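Local coordinates for protein putative chorismate mutase (Yersinia pestis biovar Microtus str. 91001, PDB 2GBB) that catalyses the Claisen rearrangement of chorismate to prephenate as a secreted, all-helical chorismate mutase and may play some role in pathogenicity, at residues Cys3-Ser15 with Glu122-Gln135. Numbering follows the deposited sequence.
With SO4 (sulfate ion), chain H.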
ATOM      1  N   CYS A   3      21.858  26.454   8.369  1.00 56.95           N
ATOM      2  CA  CYS A   3      20.579  26.660   7.682  1.00 54.76           C
ATOM      3  C   CYS A   3      20.466  25.744   6.473  1.00 52.66           C
ATOM      4  O   CYS A   3      21.441  25.537   5.755  1.00 52.72           O
ATOM      5  CB  CYS A   3      20.434  28.114   7.231  1.00 54.89           C
ATOM      6  SG  CYS A   3      20.908  29.364   8.437  1.00 55.91           S
ATOM      7  N   GLY A   4      19.265  25.212   6.250  1.00 50.43           N
ATOM      8  CA  GLY A   4      19.024  24.165   5.235  1.00 46.86           C
ATOM      9  C   GLY A   4      19.400  22.758   5.666  1.00 44.40           C
ATOM     10  O   GLY A   4      19.685  21.892   4.828  1.00 44.97           O
ATOM     11  N   GLN A   5      19.401  22.502   6.970  1.00 41.96           N
ATOM     12  CA  GLN A   5      19.777  21.178   7.460  1.00 39.54           C
ATOM     13  C   GLN A   5      18.626  20.275   7.991  1.00 36.86           C
ATOM     14  O   GLN A   5      18.883  19.262   8.623  1.00 34.59           O
ATOM     15  CB  GLN A   5      20.917  21.294   8.487  1.00 40.81           C
ATOM     16  CG  GLN A   5      22.265  21.862   7.947  1.00 44.79           C
ATOM     17  CD  GLN A   5      22.647  21.376   6.530  1.00 50.64           C
ATOM     18  OE1 GLN A   5      22.631  20.164   6.209  1.00 52.03           O
ATOM     19  NE2 GLN A   5      23.002  22.333   5.677  1.00 51.17           N
ATOM     20  N   THR A   6      17.367  20.624   7.700  1.00 34.78           N
ATOM     21  CA  THR A   6      16.224  19.851   8.210  1.00 32.42           C
ATOM     22  C   THR A   6      15.910  18.629   7.350  1.00 31.46           C
ATOM     23  O   THR A   6      15.710  17.531   7.868  1.00 30.64           O
ATOM     24  CB  THR A   6      14.946  20.728   8.376  1.00 32.95           C
ATOM     25  OG1 THR A   6      15.246  21.833   9.231  1.00 33.15           O
ATOM     26  CG2 THR A   6      13.812  19.913   9.041  1.00 32.02           C
ATOM     27  N   ALA A   7      15.869  18.827   6.035  1.00 29.65           N
ATOM     28  CA  ALA A   7      15.533  17.751   5.104  1.00 29.32           C
ATOM     29  C   ALA A   7      16.296  16.447   5.291  1.00 29.01           C
ATOM     30  O   ALA A   7      15.680  15.387   5.171  1.00 30.91           O
ATOM     31  CB  ALA A   7      15.649  18.222   3.674  1.00 29.13           C
ATOM     32  N   PRO A   8      17.635  16.497   5.539  1.00 28.45           N
ATOM     33  CA  PRO A   8      18.403  15.267   5.785  1.00 27.53           C
ATOM     34  C   PRO A   8      17.843  14.447   6.946  1.00 26.86           C
ATOM     35  O   PRO A   8      17.816  13.200   6.901  1.00 27.52           O
ATOM     36  CB  PRO A   8      19.806  15.793   6.117  1.00 27.21           C
ATOM     37  CG  PRO A   8      19.925  17.118   5.350  1.00 28.06           C
ATOM     38  CD  PRO A   8      18.510  17.693   5.510  1.00 28.50           C
ATOM     39  N   LEU A   9      17.361  15.142   7.960  1.00 25.73           N
ATOM     40  CA  LEU A   9      16.739  14.502   9.129  1.00 25.19           C
ATOM     41  C   LEU A   9      15.398  13.882   8.793  1.00 23.88           C
ATOM     42  O   LEU A   9      15.110  12.766   9.221  1.00 23.60           O
ATOM     43  CB  LEU A   9      16.623  15.501  10.296  1.00 25.81           C
ATOM     44  CG  LEU A   9      17.971  16.168  10.680  1.00 28.41           C
ATOM     45  CD1 LEU A   9      17.818  17.502  11.409  1.00 31.02           C
ATOM     46  CD2 LEU A   9      18.818  15.213  11.525  1.00 32.14           C
ATOM     47  N   ILE A  10      14.589  14.591   8.019  1.00 23.17           N
ATOM     48  CA  ILE A  10      13.294  14.083   7.604  1.00 24.28           C
ATOM     49  C   ILE A  10      13.474  12.841   6.720  1.00 25.31           C
ATOM     50  O   ILE A  10      12.821  11.796   6.910  1.00 24.12           O
ATOM     51  CB  ILE A  10      12.559  15.183   6.836  1.00 23.83           C
ATOM     52  CG1 ILE A  10      12.157  16.328   7.803  1.00 23.41           C
ATOM     53  CG2 ILE A  10      11.408  14.612   6.058  1.00 24.71           C
ATOM     54  CD1 ILE A  10      11.517  17.554   7.098  1.00 24.90           C
ATOM     55  N   ASN A  11      14.427  12.937   5.790  1.00 26.22           N
ATOM     56  CA  ASN A  11      14.825  11.768   5.020  1.00 27.81           C
ATOM     57  C   ASN A  11      15.230  10.536   5.831  1.00 27.53           C
ATOM     58  O   ASN A  11      14.777   9.430   5.531  1.00 29.12           O
ATOM     59  CB  ASN A  11      15.916  12.145   3.997  1.00 28.17           C
ATOM     60  CG  ASN A  11      16.294  10.983   3.122  1.00 30.66           C
ATOM     61  OD1 ASN A  11      15.546  10.616   2.232  1.00 28.57           O
ATOM     62  ND2 ASN A  11      17.438  10.359   3.409  1.00 33.20           N
ATOM     63  N   GLU A  12      16.103  10.708   6.818  1.00 28.43           N
ATOM     64  CA  GLU A  12      16.519   9.607   7.710  1.00 27.72           C
ATOM     65  C   GLU A  12      15.362   9.043   8.528  1.00 27.23           C
ATOM     66  O   GLU A  12      15.297   7.834   8.731  1.00 26.65           O
ATOM     67  CB  GLU A  12      17.626  10.077   8.673  0.50 27.97           C
ATOM     68  CG  GLU A  12      18.949  10.589   8.028  0.50 28.56           C
ATOM     69  CD  GLU A  12      19.686  11.618   8.911  0.50 29.10           C
ATOM     70  OE1 GLU A  12      20.391  12.528   8.379  0.50 30.86           O
ATOM     71  OE2 GLU A  12      19.554  11.524  10.149  0.50 29.61           O
ATOM     72  N   ARG A  13      14.457   9.901   9.013  1.00 26.23           N
ATOM     73  CA  ARG A  13      13.236   9.399   9.688  1.00 25.16           C
ATOM     74  C   ARG A  13      12.489   8.389   8.762  1.00 23.67           C
ATOM     75  O   ARG A  13      12.149   7.279   9.153  1.00 22.55           O
ATOM     76  CB  ARG A  13      12.320  10.559  10.097  1.00 24.52           C
ATOM     77  CG  ARG A  13      11.217  10.127  11.137  1.00 26.01           C
ATOM     78  CD  ARG A  13      10.414  11.302  11.729  1.00 28.08           C
ATOM     79  NE  ARG A  13       9.468  10.812  12.734  1.00 33.17           N
ATOM     80  CZ  ARG A  13       8.293  10.235  12.463  1.00 33.93           C
ATOM     81  NH1 ARG A  13       7.875  10.115  11.204  1.00 32.83           N
ATOM     82  NH2 ARG A  13       7.531   9.775  13.466  1.00 31.29           N
ATOM     83  N   LEU A  14      12.293   8.786   7.516  1.00 22.78           N
ATOM     84  CA  LEU A  14      11.529   7.987   6.548  1.00 23.28           C
ATOM     85  C   LEU A  14      12.283   6.703   6.096  1.00 23.96           C
ATOM     86  O   LEU A  14      11.678   5.748   5.651  1.00 24.13           O
ATOM     87  CB  LEU A  14      11.119   8.879   5.346  1.00 21.88           C
ATOM     88  CG  LEU A  14      10.034   9.956   5.537  1.00 19.41           C
ATOM     89  CD1 LEU A  14       9.935  10.880   4.303  1.00 19.56           C
ATOM     90  CD2 LEU A  14       8.661   9.323   5.775  1.00 24.72           C
ATOM     91  N   SER A  15      13.605   6.646   6.279  1.00 26.33           N
ATOM     92  CA  SER A  15      14.373   5.408   5.964  1.00 26.85           C
ATOM     93  C   SER A  15      14.026   4.201   6.880  1.00 26.16           C
ATOM     94  O   SER A  15      14.364   3.102   6.561  1.00 27.14           O
ATOM     95  CB  SER A  15      15.887   5.660   6.031  1.00 27.41           C
ATOM     96  OG  SER A  15      16.241   5.965   7.369  1.00 31.26           O
ATOM     97  N   GLU A 122      17.695  31.237   3.591  1.00 63.63           N
ATOM     98  CA  GLU A 122      18.811  30.336   3.890  1.00 63.44           C
ATOM     99  C   GLU A 122      18.305  28.909   4.105  1.00 63.41           C
ATOM    100  O   GLU A 122      19.073  27.939   4.026  1.00 63.31           O
ATOM    101  CB  GLU A 122      19.583  30.798   5.127  1.00 63.29           C
ATOM    102  CG  GLU A 122      20.440  32.040   4.963  1.00 63.29           C
ATOM    103  CD  GLU A 122      20.808  32.646   6.317  1.00 63.38           C
ATOM    104  OE1 GLU A 122      19.941  33.321   6.917  1.00 60.82           O
ATOM    105  OE2 GLU A 122      21.956  32.431   6.785  1.00 62.58           O
HETATM  106  N   MSE A 123      17.010  28.782   4.374  1.00 63.01           N
HETATM  107  CA  MSE A 123      16.431  27.480   4.684  1.00 62.85           C
HETATM  108  C   MSE A 123      16.048  26.730   3.415  1.00 61.80           C
HETATM  109  O   MSE A 123      15.978  27.325   2.332  1.00 61.76           O
HETATM  110  CB  MSE A 123      15.226  27.618   5.622  1.00 62.78           C
HETATM  111  CG  MSE A 123      15.567  28.160   7.010  1.00 63.31           C
HETATM  112 SE   MSE A 123      13.964  28.539   8.069  0.70 64.78          SE
HETATM  113  CE  MSE A 123      13.478  26.665   8.610  1.00 64.41           C
ATOM    114  N   GLY A 124      15.803  25.427   3.559  1.00 60.97           N
ATOM    115  CA  GLY A 124      15.507  24.549   2.433  1.00 59.86           C
ATOM    116  C   GLY A 124      14.351  25.068   1.602  1.00 59.02           C
ATOM    117  O   GLY A 124      13.339  25.528   2.150  1.00 58.46           O
ATOM    118  N   ASP A 125      14.532  25.028   0.282  1.00 58.73           N
ATOM    119  CA  ASP A 125      13.463  25.320  -0.668  1.00 58.54           C
ATOM    120  C   ASP A 125      12.894  24.046  -1.309  1.00 57.45           C
ATOM    121  O   ASP A 125      13.409  22.936  -1.103  1.00 57.21           O
ATOM    122  CB  ASP A 125      13.901  26.345  -1.730  1.00 59.46           C
ATOM    123  CG  ASP A 125      14.649  25.717  -2.884  1.00 61.72           C
ATOM    124  OD1 ASP A 125      15.710  25.078  -2.666  1.00 64.53           O
ATOM    125  OD2 ASP A 125      14.175  25.886  -4.024  1.00 65.22           O
ATOM    126  N   LYS A 126      11.824  24.230  -2.082  1.00 56.03           N
ATOM    127  CA  LYS A 126      11.022  23.130  -2.603  1.00 54.47           C
ATOM    128  C   LYS A 126      11.882  22.087  -3.312  1.00 53.17           C
ATOM    129  O   LYS A 126      11.670  20.898  -3.145  1.00 53.61           O
ATOM    130  CB  LYS A 126       9.911  23.683  -3.499  1.00 54.47           C
ATOM    131  CG  LYS A 126       8.792  22.710  -3.845  1.00 54.62           C
ATOM    132  CD  LYS A 126       7.538  23.494  -4.208  1.00 56.30           C
ATOM    133  CE  LYS A 126       6.714  22.775  -5.265  1.00 59.17           C
ATOM    134  NZ  LYS A 126       5.237  22.950  -5.023  1.00 57.99           N
ATOM    135  N   ALA A 127      12.877  22.552  -4.063  1.00 51.83           N
ATOM    136  CA  ALA A 127      13.755  21.708  -4.874  1.00 49.84           C
ATOM    137  C   ALA A 127      14.808  20.999  -4.039  1.00 48.69           C
ATOM    138  O   ALA A 127      15.212  19.880  -4.349  1.00 48.58           O
ATOM    139  CB  ALA A 127      14.426  22.551  -5.933  1.00 50.08           C
ATOM    140  N   HIS A 128      15.271  21.671  -2.997  1.00 47.33           N
ATOM    141  CA  HIS A 128      16.148  21.050  -2.043  1.00 46.34           C
ATOM    142  C   HIS A 128      15.475  19.867  -1.336  1.00 45.32           C
ATOM    143  O   HIS A 128      16.087  18.815  -1.194  1.00 44.70           O
ATOM    144  CB  HIS A 128      16.647  22.070  -1.018  1.00 47.08           C
ATOM    145  CG  HIS A 128      17.659  21.508  -0.070  1.00 48.49           C
ATOM    146  ND1 HIS A 128      18.921  21.118  -0.474  1.00 49.36           N
ATOM    147  CD2 HIS A 128      17.593  21.262   1.261  1.00 50.19           C
ATOM    148  CE1 HIS A 128      19.590  20.660   0.572  1.00 52.89           C
ATOM    149  NE2 HIS A 128      18.803  20.729   1.637  1.00 52.05           N
ATOM    150  N   PHE A 129      14.220  20.039  -0.906  1.00 44.00           N
ATOM    151  CA  PHE A 129      13.469  18.956  -0.265  1.00 43.15           C
ATOM    152  C   PHE A 129      13.314  17.756  -1.189  1.00 44.44           C
ATOM    153  O   PHE A 129      13.652  16.622  -0.824  1.00 44.37           O
ATOM    154  CB  PHE A 129      12.094  19.451   0.212  1.00 41.55           C
ATOM    155  CG  PHE A 129      12.071  19.862   1.660  1.00 38.62           C
ATOM    156  CD1 PHE A 129      12.948  20.829   2.141  1.00 35.01           C
ATOM    157  CD2 PHE A 129      11.154  19.291   2.552  1.00 35.33           C
ATOM    158  CE1 PHE A 129      12.906  21.218   3.487  1.00 32.99           C
ATOM    159  CE2 PHE A 129      11.123  19.676   3.901  1.00 31.06           C
ATOM    160  CZ  PHE A 129      11.987  20.629   4.357  1.00 33.34           C
ATOM    161  N   ILE A 130      12.838  17.997  -2.401  1.00 45.71           N
ATOM    162  CA  ILE A 130      12.766  16.904  -3.379  1.00 47.78           C
ATOM    163  C   ILE A 130      14.100  16.150  -3.578  1.00 47.79           C
ATOM    164  O   ILE A 130      14.149  14.918  -3.488  1.00 48.99           O
ATOM    165  CB  ILE A 130      12.213  17.385  -4.737  1.00 47.89           C
ATOM    166  CG1 ILE A 130      10.773  17.902  -4.568  1.00 48.81           C
ATOM    167  CG2 ILE A 130      12.351  16.251  -5.811  1.00 48.88           C
ATOM    168  CD1 ILE A 130       9.741  16.803  -4.325  1.00 49.63           C
ATOM    169  N   ASN A 131      15.174  16.887  -3.824  1.00 47.64           N
ATOM    170  CA  ASN A 131      16.473  16.269  -4.107  1.00 47.20           C
ATOM    171  C   ASN A 131      17.079  15.556  -2.905  1.00 45.87           C
ATOM    172  O   ASN A 131      17.960  14.689  -3.071  1.00 45.66           O
ATOM    173  CB  ASN A 131      17.471  17.317  -4.653  1.00 48.09           C
ATOM    174  CG  ASN A 131      17.045  17.903  -6.019  1.00 51.15           C
ATOM    175  OD1 ASN A 131      16.218  17.320  -6.750  1.00 53.06           O
ATOM    176  ND2 ASN A 131      17.611  19.067  -6.361  1.00 52.97           N
ATOM    177  N   THR A 132      16.611  15.914  -1.703  1.00 43.83           N
ATOM    178  CA  THR A 132      17.210  15.423  -0.459  1.00 42.20           C
ATOM    179  C   THR A 132      16.369  14.315   0.149  1.00 41.87           C
ATOM    180  O   THR A 132      16.893  13.370   0.721  1.00 41.93           O
ATOM    181  CB  THR A 132      17.356  16.550   0.610  1.00 42.12           C
ATOM    182  OG1 THR A 132      18.016  17.672   0.033  1.00 41.41           O
ATOM    183  CG2 THR A 132      18.138  16.063   1.834  1.00 40.58           C
ATOM    184  N   ILE A 133      15.055  14.456   0.064  1.00 40.88           N
ATOM    185  CA  ILE A 133      14.193  13.449   0.634  1.00 40.58           C
ATOM    186  C   ILE A 133      13.820  12.512  -0.512  1.00 41.41           C
ATOM    187  O   ILE A 133      12.873  12.756  -1.247  1.00 40.64           O
ATOM    188  CB  ILE A 133      12.942  14.070   1.318  1.00 40.23           C
ATOM    189  CG1 ILE A 133      13.362  15.094   2.392  1.00 38.53           C
ATOM    190  CG2 ILE A 133      12.106  12.969   1.955  1.00 38.88           C
ATOM    191  CD1 ILE A 133      12.302  16.119   2.736  1.00 36.71           C
ATOM    192  N   ARG A 134      14.641  11.481  -0.684  1.00 42.37           N
ATOM    193  CA  ARG A 134      14.397  10.427  -1.661  1.00 44.08           C
ATOM    194  C   ARG A 134      14.500   9.058  -0.979  1.00 42.53           C
ATOM    195  O   ARG A 134      15.502   8.746  -0.338  1.00 42.62           O
ATOM    196  CB  ARG A 134      15.353  10.511  -2.882  1.00 43.95           C
ATOM    197  CG  ARG A 134      16.630  11.352  -2.772  1.00 46.79           C
ATOM    198  CD  ARG A 134      17.398  11.419  -4.156  1.00 49.34           C
ATOM    199  NE  ARG A 134      17.813  10.094  -4.683  1.00 58.21           N
ATOM    200  CZ  ARG A 134      17.265   9.478  -5.741  1.00 62.12           C
ATOM    201  NH1 ARG A 134      16.285  10.062  -6.436  1.00 63.05           N
ATOM    202  NH2 ARG A 134      17.696   8.267  -6.116  1.00 62.69           N
ATOM    203  N   GLN A 135      13.438   8.273  -1.071  1.00 41.01           N
ATOM    204  CA  GLN A 135      13.432   6.904  -0.551  1.00 39.69           C
ATOM    205  C   GLN A 135      12.642   6.073  -1.566  1.00 38.26           C
ATOM    206  O   GLN A 135      11.754   6.585  -2.260  1.00 37.30           O
ATOM    207  CB  GLN A 135      12.734   6.763   0.828  1.00 40.69           C
ATOM    208  CG  GLN A 135      13.324   7.455   2.084  1.00 40.48           C
ATOM    209  CD  GLN A 135      14.677   6.898   2.531  1.00 47.07           C
ATOM    210  OE1 GLN A 135      14.943   5.677   2.476  1.00 48.12           O
ATOM    211  NE2 GLN A 135      15.551   7.802   2.984  1.00 48.00           N
TER
HETATM  212  S   SO4 H 202      19.548  20.991  -4.031  0.50 54.39           S
HETATM  213  O1  SO4 H 202      19.023  22.360  -3.965  0.50 53.14           O
HETATM  214  O2  SO4 H 202      20.907  20.987  -3.465  0.50 52.81           O
HETATM  215  O3  SO4 H 202      18.723  20.110  -3.223  0.50 52.80           O
HETATM  216  O4  SO4 H 202      19.547  20.489  -5.403  0.50 51.10           O
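Cys-3 meets Glu-122 side against side, CB to CB at 3.5 Å, where the disulfide from Cys-3 to Cys-118 ties the N-terminal loop to the chain just past helix 93-117. Gly-4, at positive phi, packs its CA against the backbone of Met-123 and Gly-124, while its own N is hydrogen-bonded to Glu-114 of that helix. From here helix 7-14 runs beside helix 126-132 in roughly the same direction, the axes 9.5 Å apart at 34°. Ala-7 enters the apolar middle: its CB sits over one face of the Phe-129 ring, a CH-pi contact 4.2 Å from the centroid, and also touches CG2 of Thr-132 and CD1 of Ile-133. The hydroxyl of Thr-132 donates a hydrogen bond to His-128 O and lies over the centre of the His-128 ring, whose ND1 binds a sulfate probably taken from the crystallisation liquor. Pro-8 rests its ring on the same Thr-132 methyl. Ile-10 divides its branches, CD1 reaching Phe-129 CE2 at 3.9 Å and CG2 reaching Ile-133 CD1. With CG anti to the backbone N (chi1 -176°), Asn-11 reaches over to the chain leaving helix 126-132. Its OD1 accepts from Gln-135 NE2 at 2.9 Å, the donor 50° out of the carbonyl plane. A weak bond from Arg-134 N reaches Asn-11 OD1 at 3.2 Å. Leu-14 lays CD1 against Ile-133 CG2, 3.8 Å away, and its side chain also touches Ile-72, a probable substrate-binding residue of helix 55-82. Gln-135, bent at chi2, brings OE1 alongside CA and CB of Ser-15. Disulfide and apolar packing thus carry the docking of helix 126-132 on helix 7-14, whose Arg-13 probably binds substrate, while Gln-135's off-plane bond, backed by Arg-134's weak one, holds the departing chain beside Asn-11.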